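Local coordinates for protein malonyl-CoA decarboxylase (Rhodopseudomonas palustris, PDB 4KSA) that probably catalyses the decarboxylation of malonyl-CoA to acetyl-CoA and carbon dioxide, at residues Gly281-Lys293 and Tyr416-Phe429. Residues are numbered along the deposited sequence; the frame is centred on the assembly and turned at random.
Sequences GNFLIKQVVEEIK and YALGDIEANHEALF
Ile285 lays CG2 over one face of the Tyr416 ring, 3.4 Å from the ring centroid and 10° off the normal, a CH-pi contact in the C-terminal domain, whose sequence family belongs to the acetyltransferase clan. The contact packs helix 284-295 against Tyr416 and the helix 421-431 that follows. In Ile285, CG2 stands anti to the backbone N, which directs this methyl onto the ring while CG1 runs past the hydroxyl. Replacing Tyr416 by an alanine would probably leave Ile285 CG2 without the ring face it packs on and His383 without its hydroxyl partner. Leu418 projects among Lys286, Val289 and Lys293 of helix 284-295: its CD2 lies 3.8 Å from Val289 CG1 and also touches the end of Lys293, while CD1 meets the aliphatic part of Lys286. The bent chain of Lys286 carries NZ to a long salt bridge with Glu422 OE2 (3.7 Å). Phe283, at the N-cap position, turns its edge toward the face of His425 in a T-shaped pair, centroids 4.8 Å apart and planes at 63°. Both imidazole nitrogens are engaged, ND1 by the Gly385 carbonyl and NE2 by the Glu52 amide of the second subunit. That subunit's Glu52 carboxylate also accepts from Asn282 ND2, whereas Asn282 CG lies 3.5 Å from His425 CE1 and OD1 sits 3.4 Å from Phe429 CZ.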
loop_
_atom_site.group_PDB
_atom_site.type_symbol
_atom_site.label_atom_id
_atom_site.label_comp_id
_atom_site.label_asym_id
_atom_site.label_seq_id
_atom_site.Cartn_x
_atom_site.Cartn_y
_atom_site.Cartn_z
ATOM N N GLY A 281 13.296 -17.344 14.974
ATOM C CA GLY A 281 12.997 -16.723 16.240
ATOM C C GLY A 281 12.181 -17.661 17.104
ATOM O O GLY A 281 11.558 -18.621 16.633
ATOM N N ASN A 282 12.166 -17.353 18.389
ATOM C CA ASN A 282 11.450 -18.157 19.347
ATOM C C ASN A 282 10.095 -17.584 19.686
ATOM O O ASN A 282 9.261 -18.252 20.299
ATOM C CB ASN A 282 12.317 -18.294 20.577
ATOM C CG ASN A 282 13.570 -19.091 20.286
ATOM O OD1 ASN A 282 13.520 -20.313 20.184
ATOM N ND2 ASN A 282 14.695 -18.402 20.114
ATOM N N PHE A 283 9.853 -16.361 19.242
ATOM C CA PHE A 283 8.595 -15.713 19.557
ATOM C C PHE A 283 7.619 -15.657 18.402
ATOM O O PHE A 283 7.010 -14.628 18.120
ATOM C CB PHE A 283 8.897 -14.337 20.122
ATOM C CG PHE A 283 9.759 -14.394 21.334
ATOM C CD1 PHE A 283 9.228 -14.799 22.554
ATOM C CD2 PHE A 283 11.113 -14.122 21.253
ATOM C CE1 PHE A 283 10.040 -14.934 23.684
ATOM C CE2 PHE A 283 11.943 -14.251 22.379
ATOM C CZ PHE A 283 11.407 -14.658 23.596
ATOM N N LEU A 284 7.460 -16.799 17.750
ATOM C CA LEU A 284 6.549 -16.903 16.631
ATOM C C LEU A 284 5.119 -16.975 17.110
ATOM O O LEU A 284 4.284 -16.186 16.689
ATOM C CB LEU A 284 6.866 -18.141 15.787
ATOM C CG LEU A 284 8.227 -18.239 15.097
ATOM C CD1 LEU A 284 8.124 -19.396 14.131
ATOM C CD2 LEU A 284 8.587 -16.952 14.341
ATOM N N ILE A 285 4.829 -17.925 17.988
ATOM C CA ILE A 285 3.473 -18.074 18.497
ATOM C C ILE A 285 3.024 -16.798 19.228
ATOM O O ILE A 285 1.843 -16.440 19.240
ATOM C CB ILE A 285 3.390 -19.304 19.415
ATOM C CG1 ILE A 285 3.825 -20.547 18.624
ATOM C CG2 ILE A 285 1.962 -19.475 19.954
ATOM C CD1 ILE A 285 2.877 -20.924 17.516
ATOM N N LYS A 286 3.984 -16.102 19.814
ATOM C CA LYS A 286 3.699 -14.858 20.502
ATOM C C LYS A 286 2.950 -13.949 19.522
ATOM O O LYS A 286 1.862 -13.442 19.812
ATOM C CB LYS A 286 5.006 -14.200 20.916
ATOM C CG LYS A 286 4.966 -13.508 22.241
ATOM C CD LYS A 286 4.256 -12.186 22.176
ATOM C CE LYS A 286 4.589 -11.401 23.426
ATOM N NZ LYS A 286 6.066 -11.354 23.638
ATOM N N GLN A 287 3.529 -13.769 18.344
ATOM C CA GLN A 287 2.915 -12.927 17.342
ATOM C C GLN A 287 1.526 -13.399 16.929
ATOM O O GLN A 287 0.609 -12.593 16.810
ATOM C CB GLN A 287 3.831 -12.839 16.136
ATOM C CG GLN A 287 5.229 -12.403 16.507
ATOM C CD GLN A 287 6.115 -12.283 15.297
ATOM O OE1 GLN A 287 5.891 -11.435 14.432
ATOM N NE2 GLN A 287 7.123 -13.142 15.217
ATOM N N VAL A 288 1.363 -14.698 16.710
ATOM C CA VAL A 288 0.064 -15.227 16.317
ATOM C C VAL A 288 -0.966 -15.003 17.417
ATOM O O VAL A 288 -2.143 -14.786 17.132
ATOM C CB VAL A 288 0.132 -16.738 15.999
ATOM C CG1 VAL A 288 -1.250 -17.274 15.638
ATOM C CG2 VAL A 288 1.107 -16.975 14.858
ATOM N N VAL A 289 -0.535 -15.043 18.675
ATOM C CA VAL A 289 -1.478 -14.841 19.776
ATOM C C VAL A 289 -1.879 -13.379 19.874
ATOM O O VAL A 289 -3.069 -13.066 19.962
ATOM C CB VAL A 289 -0.905 -15.306 21.149
ATOM C CG1 VAL A 289 -1.684 -14.656 22.277
ATOM C CG2 VAL A 289 -1.020 -16.822 21.280
ATOM N N GLU A 290 -0.886 -12.491 19.852
ATOM C CA GLU A 290 -1.154 -11.058 19.930
ATOM C C GLU A 290 -2.070 -10.670 18.776
ATOM O O GLU A 290 -2.892 -9.764 18.914
ATOM C CB GLU A 290 0.155 -10.260 19.889
ATOM C CG GLU A 290 1.088 -10.639 21.043
ATOM C CD GLU A 290 2.359 -9.788 21.156
ATOM O OE1 GLU A 290 3.157 -9.741 20.189
ATOM O OE2 GLU A 290 2.565 -9.177 22.233
ATOM N N GLU A 291 -1.959 -11.369 17.650
ATOM C CA GLU A 291 -2.812 -11.063 16.508
ATOM C C GLU A 291 -4.260 -11.451 16.778
ATOM O O GLU A 291 -5.161 -10.628 16.639
ATOM C CB GLU A 291 -2.316 -11.772 15.246
ATOM C CG GLU A 291 -3.377 -11.891 14.139
ATOM C CD GLU A 291 -3.870 -10.543 13.597
ATOM O OE1 GLU A 291 -4.933 -10.529 12.924
ATOM O OE2 GLU A 291 -3.195 -9.508 13.830
ATOM N N ILE A 292 -4.484 -12.702 17.156
ATOM C CA ILE A 292 -5.834 -13.170 17.441
ATOM C C ILE A 292 -6.476 -12.272 18.500
ATOM O O ILE A 292 -7.619 -11.843 18.350
ATOM C CB ILE A 292 -5.827 -14.648 17.939
ATOM C CG1 ILE A 292 -5.288 -15.556 16.834
ATOM C CG2 ILE A 292 -7.225 -15.096 18.309
ATOM C CD1 ILE A 292 -5.126 -17.012 17.230
ATOM N N LYS A 293 -5.728 -11.964 19.553
ATOM C CA LYS A 293 -6.259 -11.142 20.625
ATOM C C LYS A 293 -6.770 -9.788 20.155
ATOM O O LYS A 293 -7.848 -9.350 20.561
ATOM C CB LYS A 293 -5.206 -10.941 21.714
ATOM C CG LYS A 293 -5.738 -10.228 22.947
ATOM C CD LYS A 293 -4.640 -9.991 23.976
ATOM C CE LYS A 293 -3.517 -9.141 23.395
ATOM N NZ LYS A 293 -2.616 -8.606 24.458
ATOM N N TYR A 416 -0.161 -21.118 26.370
ATOM C CA TYR A 416 0.488 -19.859 26.035
ATOM C C TYR A 416 -0.201 -18.753 26.800
ATOM O O TYR A 416 -1.398 -18.507 26.627
ATOM C CB TYR A 416 0.418 -19.566 24.527
ATOM C CG TYR A 416 1.426 -20.325 23.689
ATOM C CD1 TYR A 416 1.087 -21.529 23.072
ATOM C CD2 TYR A 416 2.735 -19.851 23.529
ATOM C CE1 TYR A 416 2.024 -22.249 22.315
ATOM C CE2 TYR A 416 3.684 -20.568 22.773
ATOM C CZ TYR A 416 3.313 -21.766 22.176
ATOM O OH TYR A 416 4.223 -22.504 21.471
ATOM N N ALA A 417 0.563 -18.111 27.670
ATOM C CA ALA A 417 0.053 -17.017 28.480
ATOM C C ALA A 417 0.843 -15.795 28.075
ATOM O O ALA A 417 2.027 -15.668 28.405
ATOM C CB ALA A 417 0.261 -17.306 29.954
ATOM N N LEU A 418 0.172 -14.907 27.353
ATOM C CA LEU A 418 0.773 -13.686 26.847
ATOM C C LEU A 418 1.298 -12.761 27.944
ATOM O O LEU A 418 1.241 -11.540 27.811
ATOM C CB LEU A 418 -0.257 -12.968 25.975
ATOM C CG LEU A 418 0.150 -11.730 25.186
ATOM C CD1 LEU A 418 1.498 -11.932 24.520
ATOM C CD2 LEU A 418 -0.940 -11.451 24.156
ATOM N N GLY A 419 1.807 -13.355 29.022
ATOM C CA GLY A 419 2.356 -12.596 30.129
ATOM C C GLY A 419 3.618 -13.256 30.664
ATOM O O GLY A 419 4.425 -12.632 31.365
ATOM N N ASP A 420 3.790 -14.534 30.339
ATOM C CA ASP A 420 4.962 -15.264 30.786
ATOM C C ASP A 420 5.750 -15.915 29.649
ATOM O O ASP A 420 6.722 -16.631 29.906
ATOM C CB ASP A 420 4.572 -16.315 31.829
ATOM C CG ASP A 420 3.113 -16.704 31.748
ATOM O OD1 ASP A 420 2.250 -15.866 32.086
ATOM O OD2 ASP A 420 2.826 -17.847 31.346
ATOM N N ILE A 421 5.343 -15.660 28.403
ATOM C CA ILE A 421 6.043 -16.216 27.249
ATOM C C ILE A 421 7.534 -15.938 27.389
ATOM O O ILE A 421 8.357 -16.848 27.332
ATOM C CB ILE A 421 5.580 -15.586 25.924
ATOM C CG1 ILE A 421 4.163 -16.041 25.577
ATOM C CG2 ILE A 421 6.547 -15.962 24.810
ATOM C CD1 ILE A 421 4.059 -17.504 25.295
ATOM N N GLU A 422 7.886 -14.674 27.581
ATOM C CA GLU A 422 9.290 -14.313 27.716
ATOM C C GLU A 422 9.926 -14.951 28.931
ATOM O O GLU A 422 11.048 -15.452 28.857
ATOM C CB GLU A 422 9.449 -12.795 27.770
ATOM C CG GLU A 422 9.211 -12.138 26.419
ATOM C CD GLU A 422 9.499 -10.654 26.428
ATOM O OE1 GLU A 422 10.553 -10.260 26.982
ATOM O OE2 GLU A 422 8.675 -9.890 25.873
ATOM N N ALA A 423 9.205 -14.939 30.047
ATOM C CA ALA A 423 9.707 -15.526 31.282
ATOM C C ALA A 423 10.109 -16.997 31.068
ATOM O O ALA A 423 11.253 -17.403 31.342
ATOM C CB ALA A 423 8.640 -15.421 32.376
ATOM N N ASN A 424 9.162 -17.789 30.573
ATOM C CA ASN A 424 9.411 -19.200 30.332
ATOM C C ASN A 424 10.534 -19.442 29.326
ATOM O O ASN A 424 11.405 -20.288 29.560
ATOM C CB ASN A 424 8.127 -19.878 29.867
ATOM C CG ASN A 424 7.061 -19.869 30.934
ATOM O OD1 ASN A 424 7.363 -19.725 32.122
ATOM N ND2 ASN A 424 5.810 -20.034 30.526
ATOM N N HIS A 425 10.519 -18.702 28.216
ATOM C CA HIS A 425 11.555 -18.854 27.211
ATOM C C HIS A 425 12.916 -18.665 27.848
ATOM O O HIS A 425 13.807 -19.489 27.659
ATOM C CB HIS A 425 11.393 -17.833 26.079
ATOM C CG HIS A 425 12.595 -17.734 25.186
ATOM N ND1 HIS A 425 12.875 -18.666 24.209
ATOM C CD2 HIS A 425 13.637 -16.868 25.190
ATOM C CE1 HIS A 425 14.040 -18.379 23.655
ATOM N NE2 HIS A 425 14.525 -17.295 24.233
ATOM N N GLU A 426 13.073 -17.575 28.595
ATOM C CA GLU A 426 14.339 -17.262 29.264
ATOM C C GLU A 426 14.782 -18.371 30.222
ATOM O O GLU A 426 15.979 -18.686 30.322
ATOM C CB GLU A 426 14.219 -15.944 30.036
ATOM C CG GLU A 426 14.235 -14.683 29.170
ATOM C CD GLU A 426 15.550 -14.499 28.408
ATOM O OE1 GLU A 426 16.632 -14.743 28.989
ATOM O OE2 GLU A 426 15.500 -14.091 27.227
ATOM N N ALA A 427 13.806 -18.956 30.919
ATOM C CA ALA A 427 14.051 -20.033 31.872
ATOM C C ALA A 427 14.573 -21.282 31.172
ATOM O O ALA A 427 15.556 -21.886 31.612
ATOM C CB ALA A 427 12.773 -20.360 32.614
ATOM N N LEU A 428 13.916 -21.659 30.077
ATOM C CA LEU A 428 14.311 -22.844 29.324
ATOM C C LEU A 428 15.653 -22.699 28.633
ATOM O O LEU A 428 16.418 -23.658 28.556
ATOM C CB LEU A 428 13.234 -23.197 28.290
ATOM C CG LEU A 428 13.321 -24.534 27.536
ATOM C CD1 LEU A 428 14.276 -24.428 26.375
ATOM C CD2 LEU A 428 13.747 -25.643 28.491
ATOM N N PHE A 429 15.947 -21.502 28.143
ATOM C CA PHE A 429 17.195 -21.264 27.434
ATOM C C PHE A 429 18.366 -20.882 28.309
ATOM O O PHE A 429 19.497 -21.281 28.047
ATOM C CB PHE A 429 16.998 -20.187 26.367
ATOM C CG PHE A 429 16.451 -20.712 25.075
ATOM C CD1 PHE A 429 15.181 -21.280 25.015
ATOM C CD2 PHE A 429 17.207 -20.637 23.910
ATOM C CE1 PHE A 429 14.669 -21.765 23.807
ATOM C CE2 PHE A 429 16.702 -21.116 22.710
ATOM C CZ PHE A 429 15.428 -21.682 22.660
#